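Transmembrane protein (Bartonella henselae, PDB 3PAM) probably binds peptides as the extracellular solute-binding component of an ABC-type oligopeptide transport system. Local coordinates at residues A25-F30 with W87-T92; Q103-L108 with S152-H157; F131-Q136 with K142-F147. All coordinates share one frame; numbering follows the deposited sequence.

Contact 1: A25-F30 with W87-T92; sequences ALSILF and WRISKT
The hydroxyl oxygen of Ser90 comes closest to the helix: OG lies 3.8 Å from CA of Ile28 and 3.9 Å from CG2 of the same residue, tucked against the backbone and the short branch at once. This is van der Waals contact with carbon, and a serine suits it because so small a side chain lets the loop come close, the CA atoms of Ile28 and Ser90 lying 6.2 Å apart. With chi1 at 82° the hydroxyl stands between the backbone N and the carbonyl carbon of Ser90, and from there it meets Ile28. Ile28 presents CG2, which its first torsion sets anti to its backbone N; the residue also rests on Leu108 of helix 99-111. A looser touch lies one residue back on both segments, where Ile89 CD1 is 4.5 Å from Ser27 OG.

The contact lays an irregular connection between helices 80-84 and 99-111 against the last turn of helix 20-29, beside the mixed sheet: Ser27 touches Ile253 and Ile89 touches Pro254, both of strand 252-257. At Ser90 the connection is in the polyproline-II region (phi -72°, psi 138°), an extended form without the internal hydrogen bonds of a helix. Ile89 N bonds to Glu48 OE1, while also lying 3.6 Å above the plane of the Trp87 ring, displaced toward its rim. Further along, Thr92 OG1 is hydrogen-bonded to OD1 of Asp31, just beyond the helix end, and more weakly to OE1 of Glu33 in helix 32-38. At that end the helical pattern fades: Leu29 N still donates to Ala25 O at 3.0 Å, whereas Phe30 N makes a weak bond to Leu26 O, and Ile28 O receives a weak bond from Asn101 ND2.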
loop_
_atom_site.group_PDB
_atom_site.type_symbol
_atom_site.label_atom_id
_atom_site.label_comp_id
_atom_site.label_asym_id
_atom_site.label_seq_id
_atom_site.Cartn_x
_atom_site.Cartn_y
_atom_site.Cartn_z
ATOM N N ALA A 25 -4.030 -4.830 -7.738
ATOM C CA ALA A 25 -4.384 -4.306 -9.068
ATOM C C ALA A 25 -4.315 -2.782 -9.131
ATOM O O ALA A 25 -3.742 -2.237 -10.068
ATOM C CB ALA A 25 -5.758 -4.779 -9.470
ATOM N N LEU A 26 -4.911 -2.094 -8.147
ATOM C CA LEU A 26 -4.942 -0.630 -8.184
ATOM C C LEU A 26 -3.543 -0.050 -8.055
ATOM O O LEU A 26 -3.230 0.969 -8.682
ATOM C CB LEU A 26 -5.856 -0.033 -7.100
ATOM C CG LEU A 26 -7.370 -0.275 -7.165
ATOM C CD1 LEU A 26 -8.137 0.962 -6.803
ATOM C CD2 LEU A 26 -7.853 -0.784 -8.489
ATOM N N SER A 27 -2.719 -0.701 -7.231
ATOM C CA SER A 27 -1.323 -0.367 -7.072
ATOM C C SER A 27 -0.588 -0.404 -8.403
ATOM O O SER A 27 0.125 0.521 -8.747
ATOM C CB SER A 27 -0.655 -1.302 -6.078
ATOM O OG SER A 27 0.636 -0.812 -5.743
ATOM N N ILE A 28 -0.793 -1.468 -9.167
ATOM C CA ILE A 28 -0.196 -1.574 -10.492
ATOM C C ILE A 28 -0.702 -0.488 -11.458
ATOM O O ILE A 28 0.070 0.061 -12.241
ATOM C CB ILE A 28 -0.444 -2.969 -11.086
ATOM C CG1 ILE A 28 0.161 -4.032 -10.164
ATOM C CG2 ILE A 28 0.119 -3.051 -12.501
ATOM C CD1 ILE A 28 -0.133 -5.459 -10.600
ATOM N N LEU A 29 -1.996 -0.190 -11.389
ATOM C CA LEU A 29 -2.631 0.789 -12.268
ATOM C C LEU A 29 -2.057 2.196 -12.138
ATOM O O LEU A 29 -2.169 3.029 -13.050
ATOM C CB LEU A 29 -4.137 0.838 -11.993
ATOM C CG LEU A 29 -5.005 -0.230 -12.646
ATOM C CD1 LEU A 29 -6.316 -0.413 -11.916
ATOM C CD2 LEU A 29 -5.257 0.208 -14.052
ATOM N N PHE A 30 -1.448 2.476 -11.007
ATOM C CA PHE A 30 -0.876 3.771 -10.813
ATOM C C PHE A 30 0.467 3.814 -11.505
ATOM O O PHE A 30 1.299 2.915 -11.328
ATOM C CB PHE A 30 -0.766 4.121 -9.332
ATOM C CG PHE A 30 0.013 5.365 -9.072
ATOM C CD1 PHE A 30 -0.471 6.604 -9.489
ATOM C CD2 PHE A 30 1.249 5.297 -8.430
ATOM C CE1 PHE A 30 0.259 7.768 -9.252
ATOM C CE2 PHE A 30 1.996 6.456 -8.175
ATOM C CZ PHE A 30 1.509 7.691 -8.578
ATOM N N TRP A 87 10.787 -9.795 -6.350
ATOM C CA TRP A 87 9.796 -8.728 -6.438
ATOM C C TRP A 87 10.418 -7.344 -6.525
ATOM O O TRP A 87 11.360 -7.036 -5.813
ATOM C CB TRP A 87 8.856 -8.809 -5.236
ATOM C CG TRP A 87 7.728 -7.835 -5.265
ATOM C CD1 TRP A 87 6.462 -8.071 -5.708
ATOM C CD2 TRP A 87 7.753 -6.463 -4.830
ATOM N NE1 TRP A 87 5.690 -6.940 -5.563
ATOM C CE2 TRP A 87 6.460 -5.937 -5.035
ATOM C CE3 TRP A 87 8.737 -5.637 -4.268
ATOM C CZ2 TRP A 87 6.126 -4.626 -4.709
ATOM C CZ3 TRP A 87 8.409 -4.322 -3.953
ATOM C CH2 TRP A 87 7.115 -3.830 -4.167
ATOM N N ARG A 88 9.890 -6.528 -7.431
ATOM C CA ARG A 88 10.206 -5.104 -7.518
ATOM C C ARG A 88 8.915 -4.391 -7.907
ATOM O O ARG A 88 8.084 -4.967 -8.612
ATOM C CB ARG A 88 11.325 -4.834 -8.540
ATOM N N ILE A 89 8.722 -3.162 -7.436
ATOM C CA ILE A 89 7.500 -2.423 -7.763
ATOM C C ILE A 89 7.407 -2.169 -9.266
ATOM O O ILE A 89 8.428 -1.935 -9.922
ATOM C CB ILE A 89 7.369 -1.095 -6.964
ATOM C CG1 ILE A 89 5.920 -0.589 -6.993
ATOM C CG2 ILE A 89 8.357 -0.006 -7.444
ATOM C CD1 ILE A 89 5.089 -1.124 -5.874
ATOM N N SER A 90 6.184 -2.241 -9.801
ATOM C CA SER A 90 5.939 -2.098 -11.234
ATOM C C SER A 90 6.118 -0.667 -11.707
ATOM O O SER A 90 5.694 0.302 -11.042
ATOM C CB SER A 90 4.539 -2.601 -11.616
ATOM O OG SER A 90 3.540 -1.623 -11.362
ATOM N N LYS A 91 6.766 -0.553 -12.857
ATOM C CA LYS A 91 6.974 0.719 -13.506
ATOM C C LYS A 91 6.177 0.699 -14.797
ATOM O O LYS A 91 5.720 -0.363 -15.244
ATOM C CB LYS A 91 8.460 0.939 -13.779
ATOM N N THR A 92 5.980 1.875 -15.382
ATOM C CA THR A 92 5.293 1.976 -16.660
ATOM C C THR A 92 6.252 2.518 -17.708
ATOM O O THR A 92 7.348 2.978 -17.374
ATOM C CB THR A 92 4.076 2.904 -16.584
ATOM O OG1 THR A 92 4.521 4.241 -16.320
ATOM C CG2 THR A 92 3.100 2.446 -15.508
#

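Contact 2: Q103-L108 with S152-H157; sequences QKAWKL and SRLGIH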
loop_
_atom_site.group_PDB
_atom_site.type_symbol
_atom_site.label_atom_id
_atom_site.label_comp_id
_atom_site.label_asym_id
_atom_site.label_seq_id
_atom_site.Cartn_x
_atom_site.Cartn_y
_atom_site.Cartn_z
ATOM N N GLN A 103 -3.177 -4.292 -18.192
ATOM C CA GLN A 103 -3.551 -5.672 -18.488
ATOM C C GLN A 103 -3.397 -6.612 -17.286
ATOM O O GLN A 103 -4.290 -7.388 -16.997
ATOM C CB GLN A 103 -2.823 -6.202 -19.742
ATOM N N LYS A 104 -2.259 -6.553 -16.603
ATOM C CA LYS A 104 -2.055 -7.294 -15.341
ATOM C C LYS A 104 -3.110 -6.975 -14.255
ATOM O O LYS A 104 -3.603 -7.870 -13.573
ATOM C CB LYS A 104 -0.651 -7.013 -14.767
ATOM C CG LYS A 104 0.442 -6.790 -15.795
ATOM C CD LYS A 104 1.794 -6.676 -15.104
ATOM C CE LYS A 104 2.678 -5.657 -15.794
ATOM N NZ LYS A 104 3.595 -4.982 -14.823
ATOM N N ALA A 105 -3.432 -5.696 -14.084
ATOM C CA ALA A 105 -4.438 -5.286 -13.105
ATOM C C ALA A 105 -5.825 -5.847 -13.450
ATOM O O ALA A 105 -6.513 -6.366 -12.576
ATOM C CB ALA A 105 -4.486 -3.784 -13.002
ATOM N N TRP A 106 -6.225 -5.706 -14.719
ATOM C CA TRP A 106 -7.491 -6.208 -15.204
ATOM C C TRP A 106 -7.599 -7.696 -14.907
ATOM O O TRP A 106 -8.627 -8.151 -14.396
ATOM C CB TRP A 106 -7.623 -5.949 -16.724
ATOM C CG TRP A 106 -8.819 -6.525 -17.384
ATOM C CD1 TRP A 106 -8.844 -7.218 -18.578
ATOM C CD2 TRP A 106 -10.183 -6.476 -16.930
ATOM N NE1 TRP A 106 -10.132 -7.598 -18.881
ATOM C CE2 TRP A 106 -10.969 -7.157 -17.888
ATOM C CE3 TRP A 106 -10.818 -5.933 -15.801
ATOM C CZ2 TRP A 106 -12.350 -7.301 -17.748
ATOM C CZ3 TRP A 106 -12.185 -6.088 -15.668
ATOM C CH2 TRP A 106 -12.933 -6.757 -16.631
ATOM N N LYS A 107 -6.517 -8.421 -15.213
ATOM C CA LYS A 107 -6.390 -9.835 -14.879
ATOM C C LYS A 107 -6.636 -10.094 -13.395
ATOM O O LYS A 107 -7.370 -11.001 -13.036
ATOM C CB LYS A 107 -5.014 -10.379 -15.312
ATOM N N LEU A 108 -6.027 -9.285 -12.542
ATOM C CA LEU A 108 -6.188 -9.428 -11.094
ATOM C C LEU A 108 -7.623 -9.160 -10.616
ATOM O O LEU A 108 -8.123 -9.824 -9.698
ATOM C CB LEU A 108 -5.193 -8.530 -10.352
ATOM C CG LEU A 108 -3.809 -9.142 -10.136
ATOM C CD1 LEU A 108 -2.747 -8.071 -9.901
ATOM C CD2 LEU A 108 -3.829 -10.141 -8.976
ATOM N N SER A 152 -9.643 5.556 -14.481
ATOM C CA SER A 152 -10.724 5.765 -15.444
ATOM C C SER A 152 -10.590 4.817 -16.635
ATOM O O SER A 152 -11.588 4.346 -17.192
ATOM C CB SER A 152 -10.710 7.216 -15.935
ATOM O OG SER A 152 -11.899 7.541 -16.634
ATOM N N ARG A 153 -9.345 4.548 -17.017
ATOM C CA ARG A 153 -9.037 3.713 -18.169
ATOM C C ARG A 153 -9.511 2.250 -18.031
ATOM O O ARG A 153 -9.609 1.546 -19.039
ATOM C CB ARG A 153 -7.540 3.797 -18.527
ATOM N N LEU A 154 -9.801 1.819 -16.796
ATOM C CA LEU A 154 -10.414 0.507 -16.521
ATOM C C LEU A 154 -11.811 0.637 -15.900
ATOM O O LEU A 154 -12.280 -0.270 -15.225
ATOM C CB LEU A 154 -9.534 -0.295 -15.562
ATOM C CG LEU A 154 -8.605 -1.411 -16.040
ATOM C CD1 LEU A 154 -7.524 -0.901 -16.947
ATOM C CD2 LEU A 154 -7.992 -2.101 -14.838
ATOM N N GLY A 155 -12.457 1.779 -16.069
ATOM C CA GLY A 155 -13.824 1.939 -15.595
ATOM C C GLY A 155 -13.989 2.197 -14.114
ATOM O O GLY A 155 -15.103 2.084 -13.586
ATOM N N ILE A 156 -12.896 2.542 -13.432
ATOM C CA ILE A 156 -12.955 2.902 -12.025
ATOM C C ILE A 156 -13.082 4.432 -11.847
ATOM O O ILE A 156 -12.272 5.194 -12.364
ATOM C CB ILE A 156 -11.726 2.332 -11.237
ATOM C CG1 ILE A 156 -11.740 0.805 -11.240
ATOM C CG2 ILE A 156 -11.742 2.796 -9.765
ATOM C CD1 ILE A 156 -10.337 0.173 -11.082
ATOM N N HIS A 157 -14.105 4.891 -11.140
ATOM C CA HIS A 157 -14.197 6.322 -10.896
ATOM C C HIS A 157 -13.693 6.692 -9.493
ATOM O O HIS A 157 -14.276 6.296 -8.476
ATOM C CB HIS A 157 -15.601 6.884 -11.146
ATOM C CG HIS A 157 -15.785 8.279 -10.615
ATOM N ND1 HIS A 157 -15.229 9.390 -11.219
ATOM C CD2 HIS A 157 -16.445 8.740 -9.521
ATOM C CE1 HIS A 157 -15.555 10.473 -10.530
ATOM N NE2 HIS A 157 -16.301 10.107 -9.500
#
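A Schellman motif closes helix 138-152, and the residue just ahead of its glycine, Leu154, reaches across to Ala105 and Trp106 of helix 99-111. One methyl does the touching. Leu154 CD2 lies 4.0 Å from the backbone N of Trp106, 4.3 Å from Trp106 CB and 4.3 Å from Ala105 CB, and so bears on the helix surface at the junction of two successive residues. Alanine fits here because its single methyl lets a branched side chain approach the helix backbone. Of the Trp106 side chain, CB does the touching, beside the backbone N: CG is anti to that N (chi1 174°), and the indole is carried past the leucine to pack on Leu121 of strand 120-122. The leucine itself is buried, with Leu29 of helix 20-29 and both Ala102 and Leu109 of helix 99-111 also against it, surroundings suited to a wholly apolar side chain.

The backbone around Leu154 is held by the turn's hydrogen bonds. Gly155 N bonds to Ser152 O at 2.9 Å, closing a type I turn, and Ile156 N bonds to Leu151 O. Gly155 adopts a positive phi of 79°, readily accessible to a residue without a side chain, which breaks the helical course and turns the chain out of the helix. Ile156 and Leu151, at the two ends of that outer bond, both pack on Leu26. His157 then begins strand 157-162, with backbone hydrogen bonds to Phe129 and Phe131. The whole is a glycine-terminated helix end of the Schellman type, delivering the chain from the helix of a beta-alpha-beta unit into its second strand.

Contact 3: F131-Q136 with K142-F147; sequences FEIMTQ and KVALAF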
loop_
_atom_site.group_PDB
_atom_site.type_symbol
_atom_site.label_atom_id
_atom_site.label_comp_id
_atom_site.label_asym_id
_atom_site.label_seq_id
_atom_site.Cartn_x
_atom_site.Cartn_y
_atom_site.Cartn_z
ATOM N N PHE A 131 -15.043 5.503 -5.581
ATOM C CA PHE A 131 -14.561 5.860 -4.268
ATOM C C PHE A 131 -13.961 7.252 -4.272
ATOM O O PHE A 131 -13.719 7.821 -5.334
ATOM C CB PHE A 131 -13.570 4.817 -3.729
ATOM C CG PHE A 131 -12.272 4.741 -4.487
ATOM C CD1 PHE A 131 -11.167 5.509 -4.084
ATOM C CD2 PHE A 131 -12.127 3.865 -5.573
ATOM C CE1 PHE A 131 -9.954 5.424 -4.764
ATOM C CE2 PHE A 131 -10.938 3.777 -6.247
ATOM C CZ PHE A 131 -9.837 4.564 -5.840
ATOM N N GLU A 132 -13.717 7.782 -3.080
ATOM C CA GLU A 132 -13.214 9.128 -2.897
ATOM C C GLU A 132 -11.772 9.101 -2.390
ATOM O O GLU A 132 -11.423 8.291 -1.521
ATOM C CB GLU A 132 -14.106 9.849 -1.889
ATOM C CG GLU A 132 -13.880 11.317 -1.741
ATOM C CD GLU A 132 -14.367 11.828 -0.393
ATOM O OE1 GLU A 132 -13.863 11.349 0.653
ATOM O OE2 GLU A 132 -15.248 12.706 -0.374
ATOM N N ILE A 133 -10.939 9.965 -2.973
ATOM C CA ILE A 133 -9.593 10.225 -2.457
ATOM C C ILE A 133 -9.559 11.631 -1.810
ATOM O O ILE A 133 -9.841 12.650 -2.460
ATOM C CB ILE A 133 -8.504 10.085 -3.543
ATOM C CG1 ILE A 133 -8.717 8.797 -4.351
ATOM C CG2 ILE A 133 -7.114 10.060 -2.916
ATOM C CD1 ILE A 133 -7.580 8.453 -5.323
HETATM N N MSE A 134 -9.249 11.646 -0.520
HETATM C CA MSE A 134 -9.235 12.867 0.274
HETATM C C MSE A 134 -7.813 13.377 0.347
HETATM O O MSE A 134 -6.910 12.685 0.820
HETATM C CB MSE A 134 -9.786 12.613 1.684
HETATM C CG MSE A 134 -9.557 13.753 2.640
HETATM SE SE MSE A 134 -10.430 13.436 4.348
HETATM C CE MSE A 134 -12.039 14.429 3.895
ATOM N N THR A 135 -7.611 14.585 -0.150
ATOM C CA THR A 135 -6.286 15.183 -0.100
ATOM C C THR A 135 -6.346 16.448 0.711
ATOM O O THR A 135 -7.425 17.018 0.908
ATOM C CB THR A 135 -5.745 15.514 -1.498
ATOM O OG1 THR A 135 -6.695 16.334 -2.191
ATOM C CG2 THR A 135 -5.480 14.222 -2.285
ATOM N N GLN A 136 -5.177 16.878 1.171
ATOM C CA GLN A 136 -5.064 18.106 1.954
ATOM C C GLN A 136 -4.430 19.248 1.186
ATOM O O GLN A 136 -4.788 20.402 1.416
ATOM C CB GLN A 136 -4.335 17.867 3.286
ATOM C CG GLN A 136 -3.056 17.025 3.221
ATOM C CD GLN A 136 -2.430 16.834 4.599
ATOM O OE1 GLN A 136 -3.117 16.896 5.619
ATOM N NE2 GLN A 136 -1.116 16.624 4.637
ATOM N N LYS A 142 -2.890 17.106 -7.349
ATOM C CA LYS A 142 -2.292 16.770 -8.649
ATOM C C LYS A 142 -2.002 15.272 -8.763
ATOM O O LYS A 142 -2.343 14.660 -9.768
ATOM C CB LYS A 142 -1.014 17.557 -8.916
ATOM C CG LYS A 142 -1.189 19.039 -9.268
ATOM C CD LYS A 142 0.184 19.690 -9.348
ATOM C CE LYS A 142 0.122 21.132 -9.864
ATOM N NZ LYS A 142 -0.619 22.040 -8.926
ATOM N N VAL A 143 -1.393 14.680 -7.734
ATOM C CA VAL A 143 -1.009 13.269 -7.792
ATOM C C VAL A 143 -2.251 12.369 -7.824
ATOM O O VAL A 143 -2.297 11.371 -8.552
ATOM C CB VAL A 143 -0.089 12.858 -6.606
ATOM C CG1 VAL A 143 0.158 11.337 -6.587
ATOM C CG2 VAL A 143 1.226 13.590 -6.674
ATOM N N ALA A 144 -3.247 12.740 -7.025
ATOM C CA ALA A 144 -4.496 12.012 -6.949
ATOM C C ALA A 144 -5.265 12.099 -8.278
ATOM O O ALA A 144 -5.928 11.141 -8.684
ATOM C CB ALA A 144 -5.338 12.506 -5.786
ATOM N N LEU A 145 -5.156 13.240 -8.944
ATOM C CA LEU A 145 -5.833 13.477 -10.216
ATOM C C LEU A 145 -5.196 12.667 -11.322
ATOM O O LEU A 145 -5.888 12.154 -12.200
ATOM C CB LEU A 145 -5.808 14.962 -10.554
ATOM C CG LEU A 145 -6.794 15.870 -9.812
ATOM C CD1 LEU A 145 -6.411 17.326 -10.026
ATOM C CD2 LEU A 145 -8.233 15.590 -10.286
ATOM N N ALA A 146 -3.877 12.533 -11.270
ATOM C CA ALA A 146 -3.162 11.632 -12.168
ATOM C C ALA A 146 -3.575 10.175 -11.933
ATOM O O ALA A 146 -3.752 9.416 -12.873
ATOM C CB ALA A 146 -1.655 11.801 -11.981
ATOM N N PHE A 147 -3.725 9.777 -10.675
ATOM C CA PHE A 147 -4.212 8.430 -10.362
ATOM C C PHE A 147 -5.616 8.247 -10.926
ATOM O O PHE A 147 -5.905 7.223 -11.526
ATOM C CB PHE A 147 -4.164 8.163 -8.853
ATOM C CG PHE A 147 -4.344 6.709 -8.467
ATOM C CD1 PHE A 147 -4.040 5.674 -9.340
ATOM C CD2 PHE A 147 -4.786 6.381 -7.198
ATOM C CE1 PHE A 147 -4.213 4.337 -8.944
ATOM C CE2 PHE A 147 -4.945 5.051 -6.809
ATOM C CZ PHE A 147 -4.664 4.033 -7.674
#
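Ala144 and Ile133 lose the most surface to each other's segments, and they meet where the strand and the helix come nearest, their CA atoms 7.0 Å apart. Ala144 CB points at the strand and is approached by two methyls, Ile133 CG2 at 4.2 Å and Thr135 CG2 at 3.9 Å. Because residues two apart in a strand face the same way, the isoleucine and the threonine both rest their methyls on this one small side chain from the strand side, and its size suits a close helix-on-sheet approach.

Ile133 uses its two branches on different partners. While CG2 meets the alanine, CG1 is anti to the carbonyl carbon (chi1 -47°) and carries CD1 to Phe147 CD2, 4.0 Å away. The two side chains cross at about a right angle, and the methyl approaches the ring obliquely. Phe147 follows Ala144 by three residues, nearly one helical turn, and thus looks out over the same strand; its CG is anti to the backbone N (chi1 -167°), and its ring lies in the buried layer between helix and sheet. Thr135 suits its place by having two unlike branches: the methyl serves the helix, and OG1 hydrogen-bonds to Arg161 O and Thr162 OG1 of the adjoining strand.

The segments run nearly antiparallel, at 163°, with axes 9.4 Å apart, as expected for the first strand and the helix of a beta-alpha-beta unit completed by strand 157-162. That strand adds Ile160 beside Ile133 and Ala144, strand 179-184 adds Met179 beside Ile133 and Phe147, and helix 20-29 is followed directly by Phe30, whose ring meets that of Phe147 edge-to-face.

In the fold
The three contacts adjoin one another, contacts 2 and 3 buried and contact 1 partly so. Contacts 1 and 2 have centres about 12 Å apart and meet through helix 20-29, where Leu29 CG lies 3.6 Å from Ala105 CB. Contact 3 is about 17 Å from the centres of both others. It joins contact 1 where Leu26 CD1 comes 4.0 Å from Phe131 CE2, and contact 2 where Ile156 CG2 lies 3.7 Å from that same ring atom, Phe131 CE2. In sequence, contact 1 closes first; both segments of contact 3 then fall between 103-108 and 152-157, and helix 138-152, packed in contact 3, ends in the turn of contact 2.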